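Local coordinates for protein 5,10-methylenetetrahydromethanopterin reductase (Methanopyrus kandleri, PDB 1EZW) that catalyses the reversible, coenzyme F420-dependent reduction of methylenetetrahydromethanopterin to methyltetrahydromethanopterin, a one-carbon step in making methane from carbon dioxide, at residues A[10-15]-A[34-39]; A[144-149]-A[156-161]; A[230-235]-A[337-342]; A[264-269]-A[296-301]. All blocks are in the same frame, centred on the assembly; numbering follows the deposited sequence.

Contact 1 of 4, residues A[10-15]-A[34-39]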
# COMPACT_ATOMS: atom_id res chain seq x y z
N LEU A 10 9.01 -13.23 12.55
CA LEU A 10 9.08 -13.89 11.25
C LEU A 10 10.42 -13.60 10.60
O LEU A 10 10.91 -12.46 10.63
CB LEU A 10 7.94 -13.39 10.34
CG LEU A 10 6.53 -13.81 10.77
CD1 LEU A 10 5.47 -13.06 10.00
CD2 LEU A 10 6.36 -15.30 10.58
N LEU A 11 11.04 -14.67 10.07
CA LEU A 11 12.30 -14.54 9.35
C LEU A 11 11.80 -14.11 7.95
O LEU A 11 10.92 -14.74 7.38
CB LEU A 11 13.00 -15.90 9.20
CG LEU A 11 14.39 -15.81 8.58
CD1 LEU A 11 15.35 -15.27 9.64
CD2 LEU A 11 14.86 -17.19 8.09
N PRO A 12 12.36 -13.03 7.42
CA PRO A 12 11.86 -12.65 6.11
C PRO A 12 12.54 -13.35 4.93
O PRO A 12 13.08 -12.67 4.06
CB PRO A 12 12.07 -11.15 6.13
CG PRO A 12 13.44 -11.07 6.81
CD PRO A 12 13.31 -12.02 7.95
N ASP A 13 12.54 -14.67 4.91
CA ASP A 13 13.14 -15.34 3.76
C ASP A 13 12.04 -15.62 2.71
O ASP A 13 12.32 -15.79 1.50
CB ASP A 13 13.86 -16.64 4.17
CG ASP A 13 12.98 -17.61 4.95
OD1 ASP A 13 13.37 -18.80 4.96
OD2 ASP A 13 11.93 -17.25 5.57
N ASP A 14 10.80 -15.60 3.16
CA ASP A 14 9.66 -15.91 2.29
C ASP A 14 9.28 -14.65 1.54
O ASP A 14 9.85 -13.57 1.78
CB ASP A 14 8.47 -16.34 3.14
CG ASP A 14 7.51 -17.30 2.41
OD1 ASP A 14 7.46 -17.35 1.16
OD2 ASP A 14 6.76 -18.00 3.13
N LYS A 15 8.32 -14.79 0.64
CA LYS A 15 7.85 -13.62 -0.13
C LYS A 15 7.42 -12.46 0.79
O LYS A 15 6.65 -12.62 1.73
CB LYS A 15 6.66 -14.03 -0.99
CG LYS A 15 7.08 -15.10 -2.02
CD LYS A 15 5.97 -15.65 -2.83
CE LYS A 15 6.48 -16.80 -3.74
NZ LYS A 15 6.77 -18.16 -3.10
N ALA A 34 5.11 -7.26 16.24
CA ALA A 34 5.60 -8.09 15.12
C ALA A 34 7.07 -7.69 14.93
O ALA A 34 7.39 -6.49 14.74
CB ALA A 34 4.78 -7.81 13.80
N TRP A 35 7.93 -8.69 15.00
CA TRP A 35 9.37 -8.53 14.91
C TRP A 35 9.89 -9.19 13.66
O TRP A 35 9.59 -10.35 13.39
CB TRP A 35 10.05 -9.19 16.11
CG TRP A 35 9.61 -8.66 17.45
CD1 TRP A 35 8.69 -9.22 18.33
CD2 TRP A 35 10.12 -7.49 18.11
NE1 TRP A 35 8.62 -8.47 19.48
CE2 TRP A 35 9.48 -7.40 19.37
CE3 TRP A 35 11.06 -6.51 17.75
CZ2 TRP A 35 9.76 -6.36 20.29
CZ3 TRP A 35 11.33 -5.48 18.67
CH2 TRP A 35 10.68 -5.42 19.92
N ILE A 36 10.72 -8.46 12.91
CA ILE A 36 11.28 -9.02 11.68
C ILE A 36 12.79 -9.02 11.82
O ILE A 36 13.40 -7.98 12.10
CB ILE A 36 10.86 -8.19 10.43
CG1 ILE A 36 9.36 -8.42 10.16
CG2 ILE A 36 11.66 -8.67 9.20
CD1 ILE A 36 9.09 -9.91 9.79
N CYS A 37 13.40 -10.19 11.67
CA CYS A 37 14.85 -10.33 11.81
C CYS A 37 15.63 -9.53 10.77
O CYS A 37 15.12 -9.22 9.69
CB CYS A 37 15.22 -11.80 11.68
SG CYS A 37 14.14 -12.77 12.70
N ASP A 38 16.86 -9.17 11.13
CA ASP A 38 17.71 -8.38 10.24
C ASP A 38 18.96 -9.14 9.84
O ASP A 38 19.97 -9.07 10.56
CB ASP A 38 18.07 -7.04 10.95
CG ASP A 38 19.14 -6.25 10.22
OD1 ASP A 38 19.12 -6.31 8.98
OD2 ASP A 38 19.97 -5.59 10.88
N HIS A 39 18.90 -9.88 8.73
CA HIS A 39 20.07 -10.65 8.23
C HIS A 39 20.20 -10.33 6.74
O HIS A 39 19.21 -10.45 6.02
CB HIS A 39 19.84 -12.17 8.39
CG HIS A 39 19.91 -12.64 9.81
ND1 HIS A 39 19.67 -13.95 10.18
CD2 HIS A 39 20.20 -11.98 10.95
CE1 HIS A 39 19.81 -14.07 11.48
NE2 HIS A 39 20.13 -12.88 11.98
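Ile36 spreads its two branches over the chain of 10-15, the longer one over Leu10 and the shorter one over Pro12. A chi1 of -71° sets Ile36 CG1 beside the backbone N, and a chi2 of -64° turns CD1 to 3.7 Å from Leu10 CB and 3.2 Å from Leu10 O. Ile36 CG2, anti to the backbone N, lies 3.8 Å from Pro12 CG, and the two side chains run antiparallel past one another. A beta-branched residue suits this place because it can serve two neighbours at once. Leu10 and Ile36 pair as a parallel bridge between strands 5-10 and 33-36 of the TIM barrel, at the C-terminal ends of both strands, and Leu10 N donates to Trp35 O at 3.1 Å. Beyond the bridge the small Cys37 takes over; in the conformer described, one of two, its CB is 4.0 Å from Leu11 CD1. Pro12 centres an inverse gamma turn, whose phi of -86° a proline ring readily accepts, and the chain turns there toward helix 16-28. That helix packs on Leu10 through Leu22 and Ile23, while Val48 and Leu49 of helix 45-54 reach Pro12 and Ile36 respectively.

Contact 2 of 4, residues A[144-149]-A[156-161]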
# COMPACT_ATOMS: atom_id res chain seq x y z
N GLY A 144 14.90 14.95 17.70
CA GLY A 144 15.02 16.01 16.70
C GLY A 144 16.42 16.55 16.46
O GLY A 144 16.63 17.42 15.57
N GLY A 145 17.38 16.04 17.21
CA GLY A 145 18.77 16.45 17.07
C GLY A 145 18.99 17.90 17.44
O GLY A 145 18.13 18.53 18.07
N PRO A 146 20.12 18.46 17.05
CA PRO A 146 21.16 17.76 16.30
C PRO A 146 21.81 16.67 17.16
O PRO A 146 21.94 16.81 18.38
CB PRO A 146 22.16 18.88 15.96
CG PRO A 146 22.01 19.76 17.20
CD PRO A 146 20.51 19.87 17.24
N VAL A 147 22.19 15.58 16.52
CA VAL A 147 22.85 14.54 17.28
C VAL A 147 24.32 14.95 17.43
O VAL A 147 24.95 15.32 16.46
CB VAL A 147 22.81 13.21 16.55
CG1 VAL A 147 23.54 12.18 17.38
CG2 VAL A 147 21.36 12.82 16.25
N GLU A 148 24.83 14.93 18.65
CA GLU A 148 26.23 15.26 18.90
C GLU A 148 26.64 14.25 19.93
O GLU A 148 26.18 14.30 21.08
CB GLU A 148 26.38 16.68 19.43
CG GLU A 148 26.12 17.73 18.35
CD GLU A 148 26.32 19.16 18.85
OE1 GLU A 148 26.99 19.95 18.15
OE2 GLU A 148 25.80 19.49 19.93
N TYR A 149 27.45 13.32 19.52
CA TYR A 149 27.85 12.27 20.43
C TYR A 149 29.24 11.75 20.15
O TYR A 149 29.58 11.39 19.02
CB TYR A 149 26.84 11.10 20.36
CG TYR A 149 27.09 10.08 21.43
CD1 TYR A 149 26.71 10.32 22.74
CD2 TYR A 149 27.78 8.90 21.15
CE1 TYR A 149 27.01 9.41 23.76
CE2 TYR A 149 28.09 7.98 22.16
CZ TYR A 149 27.70 8.25 23.46
OH TYR A 149 27.96 7.34 24.46
N THR A 156 30.14 11.26 16.25
CA THR A 156 29.49 12.00 15.17
C THR A 156 30.03 13.42 15.11
O THR A 156 30.82 13.85 15.98
CB THR A 156 27.99 12.15 15.43
OG1 THR A 156 27.76 13.05 16.53
CG2 THR A 156 27.35 10.80 15.77
N GLY A 157 29.65 14.13 14.05
CA GLY A 157 29.94 15.54 13.94
C GLY A 157 28.65 16.17 14.48
O GLY A 157 28.00 15.58 15.34
N THR A 158 28.27 17.36 14.02
CA THR A 158 27.02 17.95 14.49
C THR A 158 26.01 17.54 13.44
O THR A 158 25.88 18.16 12.40
CB THR A 158 27.15 19.47 14.57
OG1 THR A 158 28.12 19.75 15.59
CG2 THR A 158 25.84 20.11 14.93
N ALA A 159 25.26 16.49 13.76
CA ALA A 159 24.35 15.91 12.78
C ALA A 159 22.91 16.37 12.90
O ALA A 159 22.17 15.86 13.73
CB ALA A 159 24.42 14.39 12.90
N ASP A 160 22.52 17.36 12.10
CA ASP A 160 21.17 17.85 12.16
C ASP A 160 20.25 16.76 11.63
O ASP A 160 20.68 15.82 10.95
CB ASP A 160 21.04 19.16 11.37
CG ASP A 160 21.27 18.97 9.90
OD1 ASP A 160 22.25 18.31 9.50
OD2 ASP A 160 20.48 19.53 9.13
N VAL A 161 18.99 16.90 12.00
CA VAL A 161 17.97 15.91 11.66
C VAL A 161 16.72 16.58 11.14
O VAL A 161 16.17 17.46 11.78
CB VAL A 161 17.57 15.11 12.92
CG1 VAL A 161 16.50 14.08 12.57
CG2 VAL A 161 18.80 14.41 13.52
O HOH W 1 18.62 18.68 14.16
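Gly144, with a positive phi that glycine tolerates well, closes helix 127-142 in a Schellman motif, and its O meets Val161 CB at 3.6 Å. A water donates to the same oxygen and accepts from Val161 N, bridging the two backbones. Gly145, also at positive phi, lets Val161 CG2 come within 4.1 Å of its CA. Pro146 follows a cis peptide, and its CA lies 3.4 Å from Ala159 O in a CA-H...O contact. Val147 then forms the antiparallel hydrogen-bonded pair with Ala159: Val147 N gives to Ala159 O at 2.8 Å from above the carbonyl plane, while Ala159 N gives to Val147 O in the plane of the Val147 carbonyl. Val147 CG2 lies 4.1 Å from Val161 CG2, and Leu74 of helix 73-86 packs on both Val147 and Ala159. Glu148 lies beside Thr158; Thr158 OG1 donates to the anti lone pair of Glu148 OE1 at 2.8 Å. Tyr149 is tied twice to Thr156: Thr156 N donates to Tyr149 O at 2.8 Å, and Thr156 OG1, set between backbone N and carbonyl carbon (chi1 70°), accepts from Tyr149 N at 3.0 Å and donates to Gly157 O. Asp160 OD2 forms a salt bridge with Lys162, while OD1 and the backbone O meet Lys105 and Tyr40 of a neighbouring subunit. The whole is an irregular antiparallel hairpin with a single beta bridge, between helix 127-142 and barrel strand 173-176.

Contact 3 of 4, residues A[230-235]-A[337-342]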
# COMPACT_ATOMS: atom_id res chain seq x y z
N THR A 230 10.53 -17.31 21.38
CA THR A 230 10.40 -18.77 21.40
C THR A 230 10.42 -19.54 20.09
O THR A 230 10.27 -18.97 19.00
CB THR A 230 9.08 -19.18 22.08
OG1 THR A 230 7.97 -18.94 21.18
CG2 THR A 230 8.85 -18.35 23.36
N CYS A 231 10.67 -20.84 20.21
CA CYS A 231 10.50 -21.79 19.12
C CYS A 231 9.07 -22.20 19.50
O CYS A 231 8.83 -22.73 20.60
CB CYS A 231 11.45 -22.96 19.24
SG CYS A 231 10.99 -24.29 18.15
N PHE A 232 8.10 -21.97 18.61
CA PHE A 232 6.72 -22.20 19.00
C PHE A 232 6.01 -23.06 17.97
O PHE A 232 6.20 -22.86 16.76
CB PHE A 232 6.05 -20.82 19.08
CG PHE A 232 4.71 -20.79 19.72
CD1 PHE A 232 4.57 -20.35 21.03
CD2 PHE A 232 3.57 -21.08 18.98
CE1 PHE A 232 3.30 -20.19 21.60
CE2 PHE A 232 2.30 -20.92 19.54
CZ PHE A 232 2.16 -20.48 20.83
N SER A 233 5.18 -24.00 18.44
CA SER A 233 4.45 -24.82 17.47
C SER A 233 3.12 -25.26 18.03
O SER A 233 3.07 -25.98 19.04
CB SER A 233 5.27 -26.03 17.03
OG SER A 233 4.67 -26.65 15.87
N ILE A 234 2.03 -24.83 17.39
CA ILE A 234 0.71 -25.15 17.88
C ILE A 234 -0.17 -25.74 16.77
O ILE A 234 -0.14 -25.29 15.62
CB ILE A 234 0.05 -23.90 18.51
CG1 ILE A 234 -1.18 -24.30 19.33
CG2 ILE A 234 -0.30 -22.85 17.39
CD1 ILE A 234 -1.87 -23.13 20.03
N ASP A 235 -0.95 -26.75 17.14
CA ASP A 235 -1.85 -27.41 16.19
C ASP A 235 -2.91 -28.13 17.01
O ASP A 235 -2.66 -28.47 18.17
CB ASP A 235 -1.04 -28.41 15.36
CG ASP A 235 -1.82 -28.98 14.17
OD1 ASP A 235 -2.72 -29.83 14.37
OD2 ASP A 235 -1.51 -28.55 13.02
N GLU A 337 -4.02 -18.23 13.97
CA GLU A 337 -5.44 -18.15 14.30
C GLU A 337 -5.76 -19.00 15.53
O GLU A 337 -6.58 -18.61 16.36
CB GLU A 337 -6.26 -18.60 13.07
CG GLU A 337 -6.16 -17.57 11.93
CD GLU A 337 -6.94 -17.98 10.71
OE1 GLU A 337 -6.94 -19.19 10.38
OE2 GLU A 337 -7.51 -17.08 10.07
N LEU A 338 -5.11 -20.15 15.64
CA LEU A 338 -5.35 -21.04 16.79
C LEU A 338 -4.85 -20.31 18.06
O LEU A 338 -5.50 -20.33 19.12
CB LEU A 338 -4.64 -22.38 16.53
CG LEU A 338 -5.00 -23.53 17.45
CD1 LEU A 338 -6.54 -23.65 17.57
CD2 LEU A 338 -4.36 -24.79 16.92
N VAL A 339 -3.73 -19.60 17.96
CA VAL A 339 -3.30 -18.81 19.12
C VAL A 339 -4.33 -17.71 19.44
O VAL A 339 -4.70 -17.50 20.60
CB VAL A 339 -1.89 -18.14 18.87
CG1 VAL A 339 -1.53 -17.15 20.03
CG2 VAL A 339 -0.84 -19.20 18.75
N GLY A 340 -4.81 -16.98 18.43
CA GLY A 340 -5.76 -15.91 18.72
C GLY A 340 -7.09 -16.43 19.28
O GLY A 340 -7.69 -15.79 20.14
N GLN A 341 -7.52 -17.59 18.81
CA GLN A 341 -8.81 -18.17 19.25
C GLN A 341 -8.77 -19.00 20.52
O GLN A 341 -9.74 -18.95 21.28
CB GLN A 341 -9.38 -19.06 18.15
CG GLN A 341 -9.92 -18.31 16.93
CD GLN A 341 -11.16 -17.49 17.27
OE1 GLN A 341 -11.12 -16.25 17.28
NE2 GLN A 341 -12.25 -18.17 17.59
N GLU A 342 -7.69 -19.75 20.75
CA GLU A 342 -7.67 -20.64 21.92
C GLU A 342 -6.55 -20.45 22.93
O GLU A 342 -6.42 -21.27 23.89
CB GLU A 342 -7.68 -22.09 21.45
CG GLU A 342 -8.79 -22.39 20.43
CD GLU A 342 -9.00 -23.87 20.18
OE1 GLU A 342 -9.72 -24.21 19.21
OE2 GLU A 342 -8.45 -24.70 20.95
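Phe232 CG and Ile234 CG1 are both anti to their backbone N (chi1 -168° and -166°), and the i, i+2 spacing of the two residues in strand 232-234 puts both on the side that meets Leu338 and Val339 of helix 332-342. Val339 has CG2 anti to its carbonyl carbon, and this one methyl is shared by the two strand residues: Val339 CG2 lies 3.7 Å from Phe232 CE2, approaching the ring obliquely, and 3.9 Å from Ile234 CG2. The compact, branched valine can therefore fit between a flat ring and another branched chain. Leu338 works further along the strand. Its CD2 comes within 4.0 Å of Ile234 CG1 and goes on to the backbone, 3.6 Å from Asp235 C, while Ile234 CD1 touches Leu338 CG at 4.1 Å. Strand and helix cross at 73°, their axes 9.8 Å apart at closest approach; the contact is apolar, with no hydrogen bond across it. In this TIM-barrel protein it joins the C-terminal helix 332-342 to strand 232-234, which follows barrel strand 225-229 and pairs in parallel with 300-302. Val307 of helix 304-316 packs on both Phe232 and Ile234, and Pro304 reaches Leu338, filling in the flank of the same apolar layer. Asp235 points its CB away from the helix, and its OD1 bonds to Asp237 N.

Contact 4 of 4, residues A[264-269]-A[296-301]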
# COMPACT_ATOMS: atom_id res chain seq x y z
N HIS A 264 19.00 -28.02 31.25
CA HIS A 264 17.82 -28.74 30.80
C HIS A 264 17.99 -30.25 30.81
O HIS A 264 17.17 -30.98 30.27
CB HIS A 264 17.42 -28.21 29.40
CG HIS A 264 16.97 -26.77 29.41
ND1 HIS A 264 15.78 -26.36 29.97
CD2 HIS A 264 17.61 -25.63 29.04
CE1 HIS A 264 15.70 -25.04 29.95
NE2 HIS A 264 16.80 -24.57 29.39
N GLY A 265 19.08 -30.70 31.44
CA GLY A 265 19.36 -32.13 31.54
C GLY A 265 19.38 -32.82 30.20
O GLY A 265 18.87 -33.94 30.05
N ILE A 266 19.98 -32.16 29.21
CA ILE A 266 20.03 -32.71 27.87
C ILE A 266 21.09 -33.78 27.65
O ILE A 266 22.20 -33.67 28.14
CB ILE A 266 20.25 -31.59 26.83
CG1 ILE A 266 19.09 -30.59 26.89
CG2 ILE A 266 20.34 -32.18 25.44
CD1 ILE A 266 17.72 -31.20 26.55
N ASP A 267 20.71 -34.82 26.91
CA ASP A 267 21.62 -35.92 26.58
C ASP A 267 22.73 -35.29 25.75
O ASP A 267 22.60 -35.15 24.53
CB ASP A 267 20.87 -36.98 25.75
CG ASP A 267 21.69 -38.23 25.49
OD1 ASP A 267 22.91 -38.10 25.23
OD2 ASP A 267 21.11 -39.34 25.52
N THR A 268 23.82 -34.91 26.41
CA THR A 268 24.94 -34.27 25.73
C THR A 268 25.55 -35.16 24.66
O THR A 268 26.36 -34.72 23.85
CB THR A 268 26.03 -33.88 26.73
OG1 THR A 268 25.42 -33.30 27.89
CG2 THR A 268 26.97 -32.84 26.12
N GLU A 269 25.16 -36.43 24.67
CA GLU A 269 25.65 -37.38 23.68
C GLU A 269 24.86 -37.14 22.40
O GLU A 269 25.43 -36.75 21.37
CB GLU A 269 25.45 -38.81 24.18
CG GLU A 269 26.10 -39.07 25.53
CD GLU A 269 25.83 -40.47 26.07
OE1 GLU A 269 26.22 -41.46 25.40
OE2 GLU A 269 25.22 -40.57 27.17
N GLU A 296 10.94 -30.15 25.13
CA GLU A 296 10.41 -29.48 26.32
C GLU A 296 11.33 -28.32 26.72
O GLU A 296 10.89 -27.28 27.21
CB GLU A 296 10.31 -30.50 27.47
CG GLU A 296 9.70 -30.02 28.79
CD GLU A 296 10.53 -28.99 29.52
OE1 GLU A 296 11.78 -29.02 29.43
OE2 GLU A 296 9.92 -28.17 30.23
N ALA A 297 12.63 -28.50 26.53
CA ALA A 297 13.55 -27.47 26.91
C ALA A 297 13.59 -26.27 25.96
O ALA A 297 13.68 -25.12 26.41
CB ALA A 297 14.94 -28.05 27.01
N PHE A 298 13.49 -26.56 24.67
CA PHE A 298 13.71 -25.51 23.69
C PHE A 298 12.56 -25.06 22.81
O PHE A 298 12.80 -24.39 21.81
CB PHE A 298 14.90 -25.93 22.82
CG PHE A 298 16.15 -26.26 23.63
CD1 PHE A 298 16.72 -27.53 23.59
CD2 PHE A 298 16.71 -25.30 24.46
CE1 PHE A 298 17.85 -27.83 24.38
CE2 PHE A 298 17.83 -25.59 25.26
CZ PHE A 298 18.40 -26.86 25.21
N SER A 299 11.34 -25.38 23.19
CA SER A 299 10.19 -24.95 22.39
C SER A 299 8.96 -24.99 23.27
O SER A 299 8.98 -25.56 24.39
CB SER A 299 9.96 -25.89 21.20
OG SER A 299 9.31 -27.11 21.59
N ILE A 300 7.91 -24.34 22.78
CA ILE A 300 6.60 -24.37 23.40
C ILE A 300 5.83 -25.06 22.29
O ILE A 300 5.53 -24.45 21.24
CB ILE A 300 6.02 -22.98 23.66
CG1 ILE A 300 6.81 -22.27 24.75
CG2 ILE A 300 4.58 -23.08 24.11
CD1 ILE A 300 6.30 -20.86 24.97
N ALA A 301 5.51 -26.33 22.48
CA ALA A 301 4.81 -27.08 21.44
C ALA A 301 3.66 -27.97 21.92
O ALA A 301 3.73 -28.58 23.00
CB ALA A 301 5.83 -27.92 20.66
O HOH W 2 13.97 -28.33 30.83
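His264 and Phe298 meet obliquely: their planes are inclined at 67° and their centroids lie 5.2 Å apart. The nearest atoms are His264 CD2 and Phe298 CE2, at 3.8 Å. Ala297 sits close to both rings. Ala297 CB lies over the centre of the Phe298 ring, 3.8 Å above the plane, and the same methyl comes within 3.4 Å of His264 CG. The small alanine lets both rings come close to one methyl. On the imidazole, Ala297 O stands over one face, offset toward the rim. The CB of His264 points toward helix 292-298, chi1 of -66° sets CG beside the backbone N, and both ring nitrogens find polar partners. ND1 is hydrogen-bonded in the ring plane to a water, which in turn donates to Glu296 OE1 in the conformer described, one of two for that glutamate, while NE2 bonds to Asp202. Two bonded nitrogens fix the rotation of the ring. Ile266 crosses Phe298 obliquely; Ile266 CG1 lies 3.9 Å from Phe298 CE1, and Ile266 CD1 lies 4.2 Å from Ala297 CB. The aliphatic chain thus adds an apolar neighbour to the phenyl ring, which Ile252 and Val253 of helix 238-254 also touch. His264 is the first residue to leave helix 258-263, and Gly265, with the positive phi that glycine readily adopts, is the C-prime residue of a Schellman motif that turns the chain so that Ile266 points back to helix 292-298.

How the contacts relate
Along the chain, contacts 1 and 2 come first and in series, and contact 4 falls between the two segments of contact 3. Contact 1 lies in the TIM barrel, joining neighbouring strands 5-10 and 33-36 at the C-terminal ends of these strands. Contact 2, in the excursion before strand 173-176, is centred about 31 Å from contact 1 and on the other side of the chain's centre from contacts 3 and 4, whose centres are about 44 and 47 Å away. Contacts 3 and 4 touch directly: strands 232-234 and 300-302 pair in parallel, with Cys231 and Ser233 probably bonded to Ile300. Lys15 of contact 1 makes a salt bridge to Glu337 of contact 3 in a neighbouring subunit, and contact 2 also meets another subunit; contact 4 touches no other chain.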